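Local coordinates for odorant binding protein ASP5 (Apis mellifera, PDB 3R72) that probably binds small hydrophobic odorants in the internal pocket of a helical fold and carries them in the antenna, at residues K13-S18 with M52-T57; T26-L29 with R34-E37; G61-D66 with E94-D99; K85-V90 with Y112-E117. One frame throughout, in Å; residues are numbered along the deposited sequence. Where two conformers were deposited one is given.

Contact 1. Residues K13-S18 with M52-T57; sequences KNMRKS and MKLLRT. With NBB (N-butyl-benzenesulfonamide), chain B; NBB (N-butyl-benzenesulfonamide), chain C.
M15 reaches from helix 5-23 toward L54 and L55 at the end of helix 42-54; CB and CG run alongside L54, each 4.2 Å from L54 CD2, and the two chains pass antiparallel. At the sulfur the neighbours change: SD lies 4.1 Å from L54 CB and 3.7 Å from L55 CD2, so it sits where the two leucines meet. The bend at chi3 (-61°) then turns CE off to L55 CD2 and to the phenyl carbon C1 of the ligand in chain C, 3.8 Å from CE.

This is the pocket of the insect odorant-binding fold, lined mainly by apolar side chains from several helices and the C-terminal tail and here holding two molecules of n-butyl-benzenesulfonamide. L55 serves both: CD2 lies 3.5 Å from C6 of the chain C ring, while CD1 comes 3.1 Å from sulfonyl O2S of the chain B ligand. Cut back to an alanine here, L55 would lose CG and both methyls, and M15 SD and the chain C phenyl ring would probably be left with a gap between them.

Just beyond, R56 with positive phi closes the helix in a Schellman motif, T57 N bonding back to M52 O. After that turn T57 OG1 stands 2.9 Å from O1S of the chain B ligand, with M52 CE on the same oxygen at 3.4 Å.

Contact 2. Residues T26-L29 with R34-E37; sequences TEEL and RRGE
With chi1 at 178°, E28 sends CG away from its backbone N and runs extended to the carboxylate, while R35 bends at chi3 (-87°) and carries its guanidinium back across that chain at about a right angle. E28 stands at the start of the short helix 27-32 and R35 just after its end, on the protein surface. At the start T26 is the N-cap, its OG1 accepting from L29 N at 3.2 Å; at the far end G36, with positive phi, is the C-prime residue of a Schellman motif.

R35 NH2 comes obliquely to E28 O, 3.2 Å away, and also lies 4.0 Å from E28 CG. The charged ends of E28 and R35 do not touch. A water stands between them instead, accepting from R35 NH2 and donating to E28 OE2 and to E37 OE1, so that one molecule joins three side chains. E37 also makes a long salt bridge, R35 NE to its OE2, with the carboxylate carbon CD at the edge of the guanidinium and in its plane. R35 thus probably eases the repulsion between the two glutamates.

A second water ties the backbones, donating to L29 O and to E37 O, 2.8 Å from each.

Contact 3. Residues G61-D66 with E94-D99; sequences GNFDFD and EEYTGD
F63 and Y96 make a small aromatic contact at the protein surface, joining the end of the two-stranded antiparallel hairpin (strands 58-59 and 62-63) to the loop that leads from helix 81-91 into helix 100-114. Their side chains cross at about a right angle. The rings meet neither as a stack nor edge-to-face: the planes are 59° apart and the ring centroids 5.2 Å. One atom of the phenylalanine does the touching. F63 CE2 lies 3.6 Å from Y96 CD2 and is next nearest to CG and CB, so the tyrosine is met at the root of its ring and not at its hydroxyl.

That hydroxyl is taken up by C91 O, a hydrogen bond that fixes the far end of the ring against helix 81-91. The ring also packs on C110, the disulfide partner of C91, and on Q106 of helix 100-114, which ties the loop to both helices it connects. With chi1 at -62°, Y96 sends its ring toward F63 while the hydroxyl end reaches C91.

F63 has aromatic company of its own: F58 on the neighbouring strand meets it edge-to-face, and the ring of Y107, a pocket residue, also lies against it. Two residues on, as helix 65-75 begins beyond the N-cap D64, the F65 ring folds back so that F63 CB sits 3.5 Å above one face, offset toward its rim.

Contact 4. Residues K85-V90 with Y112-E117; sequences KEIVAV and YKQNPE
Q114 and N115 bring the end of helix 100-114 against I87 and V90 on helix 81-91, with the CA atoms of I87 and Q114 6.4 Å apart. Taking the segment in order, Y112 comes first and points away from the contact; its ring has P116 CA above one face, offset toward the rim, and meets F38 and F119 edge-to-face. Q114 then turns toward helix 81-91. Its CB lies 3.8 Å from I87 CG1 and its CG 3.8 Å from I87 CG2, and the two side chains overlap, running in opposite senses. Because the chain bends at chi2 (-37°), the amide carbon CD is carried round to V90 CG1, 4.0 Å away.

At N115 the chain leaves helical geometry. Its CB comes 4.1 Å from I87 CD1, the side chains crossing at about a right angle, while OD1 accepts from K118 N and holds the turn that follows. I87 is therefore touched along its length, CG1 and CG2 by Q114 and CD1 by N115. With an alanine here both branches are gone, and a gap would probably open beside Q114 CB and CG and beside N115 CB, with Q114 freer to turn.

I87 also touches H111, a residue of the ligand pocket, one turn before N115. The C91-C110 disulfide bridges the same two helices, as expected of insect odorant-binding proteins, whose helices are cross-linked by three such bonds around the pocket.

In the fold
From the N terminus, helix 5-23 supplies the first side of contact 1, whose loop closes at 52-57, the end of helix 42-54. Contact 2 is nested inside that loop, a short closure round helix 27-32, and touches contact 1 through the R16-E27 salt bridge. Contact 3 opens next, at the hairpin; T57 of contact 1 and D64 of contact 3 are joined by a probable backbone hydrogen bond. Before it closes at 94-99, contact 4 has opened on helix 81-91; it closes at 112-117, so contacts 3 and 4 cross. Contacts 1 and 4 lie on opposite sides of the chain's centre, while Y112 brings the end of helix 100-114 back against R34-G36 of contact 2.

Contact 1. Residues K13-S18 with M52-T57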
loop_
_atom_site.group_PDB
_atom_site.type_symbol
_atom_site.label_atom_id
_atom_site.label_comp_id
_atom_site.label_asym_id
_atom_site.label_seq_id
_atom_site.Cartn_x
_atom_site.Cartn_y
_atom_site.Cartn_z
ATOM N N LYS A 13 5.020 -10.937 1.532
ATOM C CA LYS A 13 5.829 -11.589 0.497
ATOM C C LYS A 13 4.960 -12.463 -0.392
ATOM O O LYS A 13 5.173 -12.534 -1.605
ATOM C CB LYS A 13 6.991 -12.392 1.102
ATOM C CG LYS A 13 8.126 -11.508 1.554
ATOM C CD LYS A 13 9.267 -12.268 2.194
ATOM C CE LYS A 13 10.346 -11.290 2.664
ATOM N NZ LYS A 13 11.394 -11.931 3.500
ATOM N N ASN A 14 3.971 -13.136 0.201
ATOM C CA ASN A 14 3.099 -13.989 -0.585
ATOM C C ASN A 14 2.121 -13.215 -1.456
ATOM O O ASN A 14 1.853 -13.603 -2.584
ATOM C CB ASN A 14 2.434 -15.030 0.303
ATOM C CG ASN A 14 3.388 -16.152 0.626
ATOM O OD1 ASN A 14 3.892 -16.809 -0.268
ATOM N ND2 ASN A 14 3.673 -16.351 1.886
ATOM N N MET A 15 1.619 -12.095 -0.962
ATOM C CA MET A 15 0.808 -11.196 -1.791
ATOM C C MET A 15 1.630 -10.620 -2.941
ATOM O O MET A 15 1.174 -10.567 -4.087
ATOM C CB MET A 15 0.242 -10.069 -0.943
ATOM C CG MET A 15 -0.807 -10.552 0.038
ATOM S SD MET A 15 -1.680 -9.226 0.873
ATOM C CE MET A 15 -0.341 -8.445 1.689
ATOM N N ARG A 16 2.847 -10.187 -2.640
ATOM C CA ARG A 16 3.732 -9.676 -3.686
ATOM C C ARG A 16 3.936 -10.712 -4.776
ATOM O O ARG A 16 3.804 -10.416 -5.970
ATOM C CB ARG A 16 5.098 -9.284 -3.123
ATOM C CG ARG A 16 6.121 -8.962 -4.219
ATOM C CD ARG A 16 7.465 -8.555 -3.708
ATOM N NE ARG A 16 7.425 -7.293 -2.990
ATOM C CZ ARG A 16 8.500 -6.562 -2.690
ATOM N NH1 ARG A 16 9.722 -6.958 -3.040
ATOM N NH2 ARG A 16 8.358 -5.434 -2.014
ATOM N N LYS A 17 4.291 -11.928 -4.367
ATOM C CA LYS A 17 4.560 -13.017 -5.296
ATOM C C LYS A 17 3.436 -13.178 -6.276
ATOM O O LYS A 17 3.657 -13.281 -7.493
ATOM C CB LYS A 17 4.676 -14.349 -4.551
ATOM C CG LYS A 17 6.020 -14.662 -3.964
ATOM C CD LYS A 17 6.245 -16.181 -3.873
ATOM C CE LYS A 17 6.654 -16.594 -2.479
ATOM N NZ LYS A 17 7.518 -17.796 -2.490
ATOM N N SER A 18 2.226 -13.238 -5.746
ATOM C CA SER A 18 1.013 -13.387 -6.543
ATOM C C SER A 18 0.860 -12.243 -7.532
ATOM O O SER A 18 0.688 -12.443 -8.728
ATOM C CB SER A 18 -0.206 -13.415 -5.626
ATOM O OG SER A 18 -1.410 -13.510 -6.366
ATOM N N MET A 52 -3.724 -3.792 -2.983
ATOM C CA MET A 52 -4.784 -3.213 -2.158
ATOM C C MET A 52 -6.081 -4.003 -2.291
ATOM O O MET A 52 -6.843 -4.141 -1.330
ATOM C CB MET A 52 -4.991 -1.730 -2.459
ATOM C CG MET A 52 -3.785 -0.909 -2.030
ATOM S SD MET A 52 -3.976 0.881 -2.108
ATOM C CE MET A 52 -5.136 1.181 -0.796
ATOM N N LYS A 53 -6.359 -4.544 -3.475
ATOM C CA LYS A 53 -7.546 -5.384 -3.604
ATOM C C LYS A 53 -7.442 -6.671 -2.776
ATOM O O LYS A 53 -8.435 -7.095 -2.173
ATOM C CB LYS A 53 -7.868 -5.676 -5.071
ATOM C CG LYS A 53 -8.466 -4.476 -5.788
ATOM C CD LYS A 53 -9.005 -4.832 -7.151
ATOM C CE LYS A 53 -9.793 -3.660 -7.739
ATOM N NZ LYS A 53 -10.751 -4.075 -8.801
ATOM N N LEU A 54 -6.260 -7.277 -2.739
ATOM C CA LEU A 54 -6.020 -8.441 -1.881
ATOM C C LEU A 54 -6.265 -8.134 -0.409
ATOM O O LEU A 54 -6.853 -8.939 0.306
ATOM C CB LEU A 54 -4.591 -8.950 -2.052
ATOM C CG LEU A 54 -4.350 -10.332 -2.659
ATOM C CD1 LEU A 54 -5.546 -10.835 -3.472
ATOM C CD2 LEU A 54 -3.060 -10.369 -3.473
ATOM N N LEU A 55 -5.817 -6.965 0.037
ATOM C CA LEU A 55 -5.980 -6.540 1.431
ATOM C C LEU A 55 -7.361 -5.984 1.739
ATOM O O LEU A 55 -7.649 -5.632 2.878
ATOM C CB LEU A 55 -4.920 -5.506 1.807
ATOM C CG LEU A 55 -3.546 -6.134 1.990
ATOM C CD1 LEU A 55 -2.493 -5.044 2.115
ATOM C CD2 LEU A 55 -3.525 -7.094 3.201
ATOM N N ARG A 56 -8.202 -5.858 0.713
ATOM C CA ARG A 56 -9.556 -5.341 0.836
ATOM C C ARG A 56 -9.554 -3.833 1.170
ATOM O O ARG A 56 -10.564 -3.295 1.629
ATOM C CB ARG A 56 -10.372 -6.148 1.869
ATOM C CG ARG A 56 -10.212 -7.673 1.837
ATOM C CD ARG A 56 -10.950 -8.237 0.653
ATOM N NE ARG A 56 -12.381 -7.913 0.654
ATOM C CZ ARG A 56 -13.183 -8.077 -0.397
ATOM N NH1 ARG A 56 -12.700 -8.566 -1.523
ATOM N NH2 ARG A 56 -14.467 -7.742 -0.316
ATOM N N THR A 57 -8.436 -3.160 0.905
ATOM C CA THR A 57 -8.324 -1.733 1.153
ATOM C C THR A 57 -8.738 -0.893 -0.060
ATOM O O THR A 57 -8.851 0.324 0.047
ATOM C CB THR A 57 -6.909 -1.401 1.614
ATOM O OG1 THR A 57 -5.975 -1.884 0.653
ATOM C CG2 THR A 57 -6.624 -2.011 2.968
HETATM O O1S NBB B . -3.491 -0.710 1.525
HETATM S S NBB B . -2.241 -1.030 2.107
HETATM O O2S NBB B . -1.563 -2.165 1.544
HETATM N N10 NBB B . -2.515 -1.313 3.658
HETATM C C11 NBB B . -3.190 -0.328 4.478
HETATM C C12 NBB B . -2.643 -0.297 5.892
HETATM C C13 NBB B . -1.222 0.258 5.995
HETATM C C14 NBB B . -1.205 1.751 5.748
HETATM C C4 NBB B . -1.260 0.280 2.009
HETATM C C5 NBB B . 0.049 0.176 2.487
HETATM C C6 NBB B . 0.925 1.270 2.433
HETATM C C1 NBB B . 0.521 2.484 1.900
HETATM C C2 NBB B . -0.757 2.601 1.405
HETATM C C3 NBB B . -1.639 1.523 1.458
HETATM O O1S NBB C . 1.302 -3.176 4.292
HETATM S S NBB C . 0.374 -3.602 5.302
HETATM O O2S NBB C . -0.947 -3.066 5.137
HETATM N N10 NBB C . 0.933 -3.106 6.714
HETATM C C11 NBB C . 2.265 -3.483 7.151
HETATM C C12 NBB C . 2.819 -2.493 8.167
HETATM C C13 NBB C . 4.036 -3.045 8.895
HETATM C C14 NBB C . 5.237 -3.141 7.986
HETATM C C4 NBB C . 0.270 -5.223 5.343
HETATM C C5 NBB C . -0.944 -5.876 5.604
HETATM C C6 NBB C . -1.037 -7.270 5.650
HETATM C C1 NBB C . 0.106 -8.033 5.456
HETATM C C2 NBB C . 1.313 -7.404 5.203
HETATM C C3 NBB C . 1.397 -6.014 5.145
#

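Contact 2. Residues T26-L29 with R34-E37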
loop_
_atom_site.group_PDB
_atom_site.type_symbol
_atom_site.label_atom_id
_atom_site.label_comp_id
_atom_site.label_asym_id
_atom_site.label_seq_id
_atom_site.Cartn_x
_atom_site.Cartn_y
_atom_site.Cartn_z
ATOM N N THR A 26 8.846 -6.559 -12.401
ATOM C CA THR A 26 9.936 -7.107 -11.630
ATOM C C THR A 26 9.850 -6.719 -10.160
ATOM O O THR A 26 9.295 -5.679 -9.779
ATOM C CB THR A 26 11.282 -6.611 -12.175
ATOM O OG1 THR A 26 11.330 -5.198 -12.006
ATOM C CG2 THR A 26 11.465 -6.972 -13.663
ATOM N N GLU A 27 10.490 -7.534 -9.346
ATOM C CA GLU A 27 10.629 -7.224 -7.951
ATOM C C GLU A 27 11.406 -5.916 -7.745
ATOM O O GLU A 27 11.091 -5.137 -6.840
ATOM C CB GLU A 27 11.282 -8.388 -7.216
ATOM C CG GLU A 27 11.303 -8.182 -5.735
ATOM C CD GLU A 27 11.292 -9.476 -4.957
ATOM O OE1 GLU A 27 11.832 -10.495 -5.452
ATOM O OE2 GLU A 27 10.767 -9.459 -3.835
ATOM N N GLU A 28 12.397 -5.665 -8.595
ATOM C CA GLU A 28 13.149 -4.430 -8.513
ATOM C C GLU A 28 12.214 -3.214 -8.585
ATOM O O GLU A 28 12.349 -2.261 -7.816
ATOM C CB GLU A 28 14.187 -4.355 -9.647
ATOM C CG GLU A 28 14.956 -3.043 -9.627
ATOM C CD GLU A 28 15.807 -2.783 -10.848
ATOM O OE1 GLU A 28 16.003 -3.672 -11.698
ATOM O OE2 GLU A 28 16.285 -1.630 -10.945
ATOM N N LEU A 29 11.279 -3.231 -9.522
ATOM C CA LEU A 29 10.406 -2.096 -9.732
ATOM C C LEU A 29 9.519 -1.871 -8.489
ATOM O O LEU A 29 9.313 -0.742 -8.043
ATOM C CB LEU A 29 9.597 -2.355 -11.006
ATOM C CG LEU A 29 8.732 -1.198 -11.486
ATOM C CD1 LEU A 29 9.564 0.036 -11.805
ATOM C CD2 LEU A 29 7.931 -1.636 -12.693
ATOM N N ARG A 34 10.041 1.885 -2.064
ATOM C CA ARG A 34 10.569 2.160 -0.732
ATOM C C ARG A 34 11.766 3.126 -0.778
ATOM O O ARG A 34 12.054 3.822 0.219
ATOM C CB ARG A 34 10.923 0.847 -0.032
ATOM C CG ARG A 34 9.690 0.028 0.386
ATOM C CD ARG A 34 10.035 -1.444 0.577
ATOM N NE ARG A 34 8.863 -2.300 0.779
ATOM C CZ ARG A 34 8.927 -3.618 0.978
ATOM N NH1 ARG A 34 10.099 -4.250 1.009
ATOM N NH2 ARG A 34 7.813 -4.318 1.151
ATOM N N ARG A 35 12.442 3.177 -1.927
ATOM C CA ARG A 35 13.535 4.105 -2.195
ATOM C C ARG A 35 13.014 5.445 -2.741
ATOM O O ARG A 35 13.804 6.310 -3.106
ATOM C CB ARG A 35 14.529 3.490 -3.209
ATOM C CG ARG A 35 15.062 2.090 -2.862
ATOM C CD ARG A 35 16.133 1.603 -3.858
ATOM N NE ARG A 35 15.592 0.917 -5.043
ATOM C CZ ARG A 35 15.336 -0.396 -5.137
ATOM N NH1 ARG A 35 15.556 -1.209 -4.105
ATOM N NH2 ARG A 35 14.848 -0.915 -6.279
ATOM N N GLY A 36 11.693 5.616 -2.818
ATOM C CA GLY A 36 11.102 6.832 -3.369
ATOM C C GLY A 36 11.079 6.882 -4.891
ATOM O O GLY A 36 10.854 7.948 -5.469
ATOM N N GLU A 37 11.294 5.737 -5.539
ATOM C CA GLU A 37 11.231 5.650 -6.995
ATOM C C GLU A 37 9.788 5.372 -7.384
ATOM O O GLU A 37 9.296 4.260 -7.200
ATOM C CB GLU A 37 12.175 4.561 -7.500
ATOM C CG GLU A 37 13.623 4.810 -7.116
ATOM C CD GLU A 37 14.578 3.684 -7.495
ATOM O OE1 GLU A 37 14.167 2.658 -8.063
ATOM O OE2 GLU A 37 15.786 3.840 -7.222
HETATM O O HOH W 1 15.539 0.417 -8.556
HETATM O O HOH W 2 10.019 1.898 -8.586
#

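Contact 3. Residues G61-D66 with E94-D99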
loop_
_atom_site.group_PDB
_atom_site.type_symbol
_atom_site.label_atom_id
_atom_site.label_comp_id
_atom_site.label_asym_id
_atom_site.label_seq_id
_atom_site.Cartn_x
_atom_site.Cartn_y
_atom_site.Cartn_z
ATOM N N GLY A 61 -13.677 0.229 -7.209
ATOM C CA GLY A 61 -13.276 1.530 -7.683
ATOM C C GLY A 61 -13.059 2.580 -6.616
ATOM O O GLY A 61 -12.788 3.729 -6.943
ATOM N N ASN A 62 -13.122 2.195 -5.342
ATOM C CA ASN A 62 -12.887 3.151 -4.260
ATOM C C ASN A 62 -12.048 2.562 -3.139
ATOM O O ASN A 62 -12.032 1.360 -2.902
ATOM C CB ASN A 62 -14.216 3.655 -3.688
ATOM C CG ASN A 62 -14.850 4.738 -4.545
ATOM O OD1 ASN A 62 -14.290 5.823 -4.707
ATOM N ND2 ASN A 62 -16.013 4.446 -5.098
ATOM N N PHE A 63 -11.382 3.447 -2.419
ATOM C CA PHE A 63 -10.703 3.057 -1.195
ATOM C C PHE A 63 -11.713 2.642 -0.152
ATOM O O PHE A 63 -12.818 3.181 -0.110
ATOM C CB PHE A 63 -9.860 4.230 -0.679
ATOM C CG PHE A 63 -8.794 4.631 -1.635
ATOM C CD1 PHE A 63 -7.621 3.904 -1.728
ATOM C CD2 PHE A 63 -9.006 5.648 -2.534
ATOM C CE1 PHE A 63 -6.664 4.210 -2.660
ATOM C CE2 PHE A 63 -8.040 5.960 -3.477
ATOM C CZ PHE A 63 -6.877 5.248 -3.540
ATOM N N ASP A 64 -11.322 1.691 0.683
ATOM C CA ASP A 64 -12.098 1.335 1.851
ATOM C C ASP A 64 -11.288 1.799 3.051
ATOM O O ASP A 64 -10.404 1.087 3.532
ATOM C CB ASP A 64 -12.392 -0.172 1.894
ATOM C CG ASP A 64 -13.280 -0.543 3.051
ATOM O OD1 ASP A 64 -13.262 0.202 4.050
ATOM O OD2 ASP A 64 -13.978 -1.575 2.990
ATOM N N PHE A 65 -11.555 3.021 3.493
ATOM C CA PHE A 65 -10.750 3.596 4.560
ATOM C C PHE A 65 -10.986 2.915 5.898
ATOM O O PHE A 65 -10.057 2.845 6.696
ATOM C CB PHE A 65 -10.897 5.118 4.658
ATOM C CG PHE A 65 -10.363 5.842 3.460
ATOM C CD1 PHE A 65 -9.008 5.831 3.165
ATOM C CD2 PHE A 65 -11.214 6.517 2.599
ATOM C CE1 PHE A 65 -8.537 6.478 2.025
ATOM C CE2 PHE A 65 -10.727 7.165 1.476
ATOM C CZ PHE A 65 -9.408 7.136 1.196
ATOM N N ASP A 66 -12.181 2.376 6.136
ATOM C CA ASP A 66 -12.379 1.594 7.362
ATOM C C ASP A 66 -11.432 0.382 7.373
ATOM O O ASP A 66 -10.842 0.067 8.405
ATOM C CB ASP A 66 -13.834 1.102 7.503
ATOM C CG ASP A 66 -14.838 2.204 7.834
ATOM O OD1 ASP A 66 -14.459 3.374 8.073
ATOM O OD2 ASP A 66 -16.037 1.864 7.861
ATOM N N GLU A 94 -7.049 13.675 0.299
ATOM C CA GLU A 94 -6.506 14.084 -0.998
ATOM C C GLU A 94 -7.415 13.529 -2.094
ATOM O O GLU A 94 -7.925 12.416 -1.972
ATOM C CB GLU A 94 -5.077 13.553 -1.138
ATOM C CG GLU A 94 -4.378 13.866 -2.459
ATOM C CD GLU A 94 -2.931 13.376 -2.492
ATOM O OE1 GLU A 94 -2.259 13.447 -1.443
ATOM O OE2 GLU A 94 -2.460 12.935 -3.569
ATOM N N GLU A 95 -7.650 14.300 -3.155
ATOM C CA GLU A 95 -8.433 13.805 -4.284
ATOM C C GLU A 95 -7.564 12.855 -5.106
ATOM O O GLU A 95 -6.421 13.181 -5.428
ATOM C CB GLU A 95 -8.923 14.946 -5.172
ATOM C CG GLU A 95 -9.716 14.444 -6.373
ATOM C CD GLU A 95 -10.222 15.564 -7.244
ATOM O OE1 GLU A 95 -9.402 16.204 -7.938
ATOM O OE2 GLU A 95 -11.443 15.794 -7.237
ATOM N N TYR A 96 -8.124 11.698 -5.456
ATOM C CA TYR A 96 -7.450 10.737 -6.326
ATOM C C TYR A 96 -8.174 10.685 -7.660
ATOM O O TYR A 96 -9.393 10.676 -7.698
ATOM C CB TYR A 96 -7.361 9.369 -5.626
ATOM C CG TYR A 96 -6.529 9.503 -4.366
ATOM C CD1 TYR A 96 -5.186 9.801 -4.448
ATOM C CD2 TYR A 96 -7.106 9.448 -3.111
ATOM C CE1 TYR A 96 -4.427 10.002 -3.317
ATOM C CE2 TYR A 96 -6.354 9.665 -1.974
ATOM C CZ TYR A 96 -5.006 9.913 -2.085
ATOM O OH TYR A 96 -4.214 10.134 -0.976
ATOM N N THR A 97 -7.405 10.704 -8.741
ATOM C CA THR A 97 -7.954 10.847 -10.078
ATOM C C THR A 97 -7.390 9.795 -10.994
ATOM O O THR A 97 -6.375 9.157 -10.716
ATOM C CB THR A 97 -7.612 12.221 -10.667
ATOM O OG1 THR A 97 -6.191 12.353 -10.730
ATOM C CG2 THR A 97 -8.201 13.341 -9.826
ATOM N N GLY A 98 -8.060 9.621 -12.119
ATOM C CA GLY A 98 -7.624 8.663 -13.112
ATOM C C GLY A 98 -8.243 7.300 -12.918
ATOM O O GLY A 98 -9.270 7.158 -12.251
ATOM N N ASP A 99 -7.645 6.295 -13.544
ATOM C CA ASP A 99 -8.137 4.936 -13.418
ATOM C C ASP A 99 -7.771 4.347 -12.050
ATOM O O ASP A 99 -7.094 5.000 -11.246
ATOM C CB ASP A 99 -7.727 4.048 -14.612
ATOM C CG ASP A 99 -6.254 3.693 -14.665
ATOM O OD1 ASP A 99 -5.828 3.184 -15.724
ATOM O OD2 ASP A 99 -5.527 3.862 -13.688
#

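Contact 4. Residues K85-V90 with Y112-E117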
loop_
_atom_site.group_PDB
_atom_site.type_symbol
_atom_site.label_atom_id
_atom_site.label_comp_id
_atom_site.label_asym_id
_atom_site.label_seq_id
_atom_site.Cartn_x
_atom_site.Cartn_y
_atom_site.Cartn_z
ATOM N N LYS A 85 -2.431 6.069 11.820
ATOM C CA LYS A 85 -3.771 6.650 11.708
ATOM C C LYS A 85 -3.703 8.099 11.240
ATOM O O LYS A 85 -4.555 8.546 10.484
ATOM C CB LYS A 85 -4.543 6.546 13.026
ATOM C CG LYS A 85 -5.016 5.157 13.354
ATOM C CD LYS A 85 -5.755 5.087 14.681
ATOM C CE LYS A 85 -6.346 3.699 14.877
ATOM N NZ LYS A 85 -6.950 3.501 16.219
ATOM N N GLU A 86 -2.700 8.848 11.697
ATOM C CA GLU A 86 -2.532 10.233 11.281
ATOM C C GLU A 86 -2.148 10.336 9.814
ATOM O O GLU A 86 -2.578 11.270 9.139
ATOM C CB GLU A 86 -1.528 10.941 12.185
ATOM C CG GLU A 86 -2.055 11.120 13.586
ATOM C CD GLU A 86 -1.089 11.833 14.486
ATOM O OE1 GLU A 86 -1.419 12.936 14.896
ATOM O OE2 GLU A 86 -0.023 11.291 14.822
ATOM N N ILE A 87 -1.382 9.379 9.308
ATOM C CA ILE A 87 -1.071 9.359 7.878
ATOM C C ILE A 87 -2.326 9.090 7.054
ATOM O O ILE A 87 -2.594 9.787 6.075
ATOM C CB ILE A 87 0.034 8.338 7.551
ATOM C CG1 ILE A 87 1.365 8.761 8.178
ATOM C CG2 ILE A 87 0.179 8.177 6.029
ATOM C CD1 ILE A 87 2.478 7.723 8.043
ATOM N N VAL A 88 -3.120 8.108 7.459
ATOM C CA VAL A 88 -4.386 7.835 6.772
ATOM C C VAL A 88 -5.307 9.052 6.838
ATOM O O VAL A 88 -5.958 9.420 5.851
ATOM C CB VAL A 88 -5.090 6.597 7.357
ATOM C CG1 VAL A 88 -6.444 6.388 6.680
ATOM C CG2 VAL A 88 -4.189 5.358 7.172
ATOM N N ALA A 89 -5.336 9.704 7.997
ATOM C CA ALA A 89 -6.193 10.872 8.157
ATOM C C ALA A 89 -5.855 11.982 7.158
ATOM O O ALA A 89 -6.750 12.659 6.654
ATOM C CB ALA A 89 -6.088 11.410 9.564
ATOM N N VAL A 90 -4.572 12.161 6.868
ATOM C CA VAL A 90 -4.163 13.108 5.831
ATOM C C VAL A 90 -4.498 12.577 4.436
ATOM O O VAL A 90 -5.158 13.240 3.634
ATOM C CB VAL A 90 -2.648 13.414 5.939
ATOM C CG1 VAL A 90 -2.159 14.219 4.732
ATOM C CG2 VAL A 90 -2.362 14.182 7.240
ATOM N N TYR A 112 3.891 7.503 1.348
ATOM C CA TYR A 112 5.335 7.673 1.308
ATOM C C TYR A 112 5.731 9.087 1.732
ATOM O O TYR A 112 6.609 9.270 2.585
ATOM C CB TYR A 112 5.868 7.371 -0.103
ATOM C CG TYR A 112 7.372 7.538 -0.197
ATOM C CD1 TYR A 112 8.238 6.488 0.100
ATOM C CD2 TYR A 112 7.934 8.759 -0.531
ATOM C CE1 TYR A 112 9.611 6.653 0.047
ATOM C CE2 TYR A 112 9.296 8.927 -0.575
ATOM C CZ TYR A 112 10.125 7.872 -0.292
ATOM O OH TYR A 112 11.493 8.018 -0.336
ATOM N N LYS A 113 5.085 10.080 1.141
ATOM C CA LYS A 113 5.442 11.465 1.383
ATOM C C LYS A 113 5.291 11.850 2.853
ATOM O O LYS A 113 6.061 12.661 3.365
ATOM C CB LYS A 113 4.619 12.383 0.492
ATOM C CG LYS A 113 5.113 12.377 -0.936
ATOM C CD LYS A 113 4.466 13.481 -1.747
ATOM C CE LYS A 113 4.603 13.256 -3.253
ATOM N NZ LYS A 113 3.773 14.227 -4.019
ATOM N N GLN A 114 4.305 11.282 3.548
ATOM C CA GLN A 114 4.136 11.617 4.963
ATOM C C GLN A 114 5.258 11.082 5.858
ATOM O O GLN A 114 5.517 11.648 6.919
ATOM C CB GLN A 114 2.800 11.131 5.515
ATOM C CG GLN A 114 1.537 11.524 4.730
ATOM C CD GLN A 114 1.544 12.909 4.114
ATOM O OE1 GLN A 114 1.394 13.071 2.890
ATOM N NE2 GLN A 114 1.691 13.908 4.942
ATOM N N ASN A 115 5.906 9.990 5.453
ATOM C CA ASN A 115 6.998 9.443 6.244
ATOM C C ASN A 115 7.844 8.496 5.388
ATOM O O ASN A 115 7.668 7.281 5.414
ATOM C CB ASN A 115 6.438 8.740 7.496
ATOM C CG ASN A 115 7.481 8.480 8.540
ATOM O OD1 ASN A 115 8.596 8.089 8.239
ATOM N ND2 ASN A 115 7.108 8.676 9.797
ATOM N N PRO A 116 8.778 9.060 4.614
ATOM C CA PRO A 116 9.569 8.204 3.728
ATOM C C PRO A 116 10.365 7.139 4.473
ATOM O O PRO A 116 10.460 6.008 3.993
ATOM C CB PRO A 116 10.487 9.194 3.019
ATOM C CG PRO A 116 9.677 10.451 2.978
ATOM C CD PRO A 116 8.959 10.484 4.303
ATOM N N GLU A 117 10.897 7.482 5.648
ATOM C CA GLU A 117 11.760 6.550 6.376
ATOM C C GLU A 117 11.048 5.253 6.709
ATOM O O GLU A 117 11.628 4.166 6.602
ATOM C CB GLU A 117 12.291 7.178 7.666
ATOM C CG GLU A 117 13.212 6.245 8.469
ATOM C CD GLU A 117 13.536 6.729 9.872
ATOM O OE1 GLU A 117 12.881 7.670 10.353
ATOM O OE2 GLU A 117 14.452 6.150 10.485
#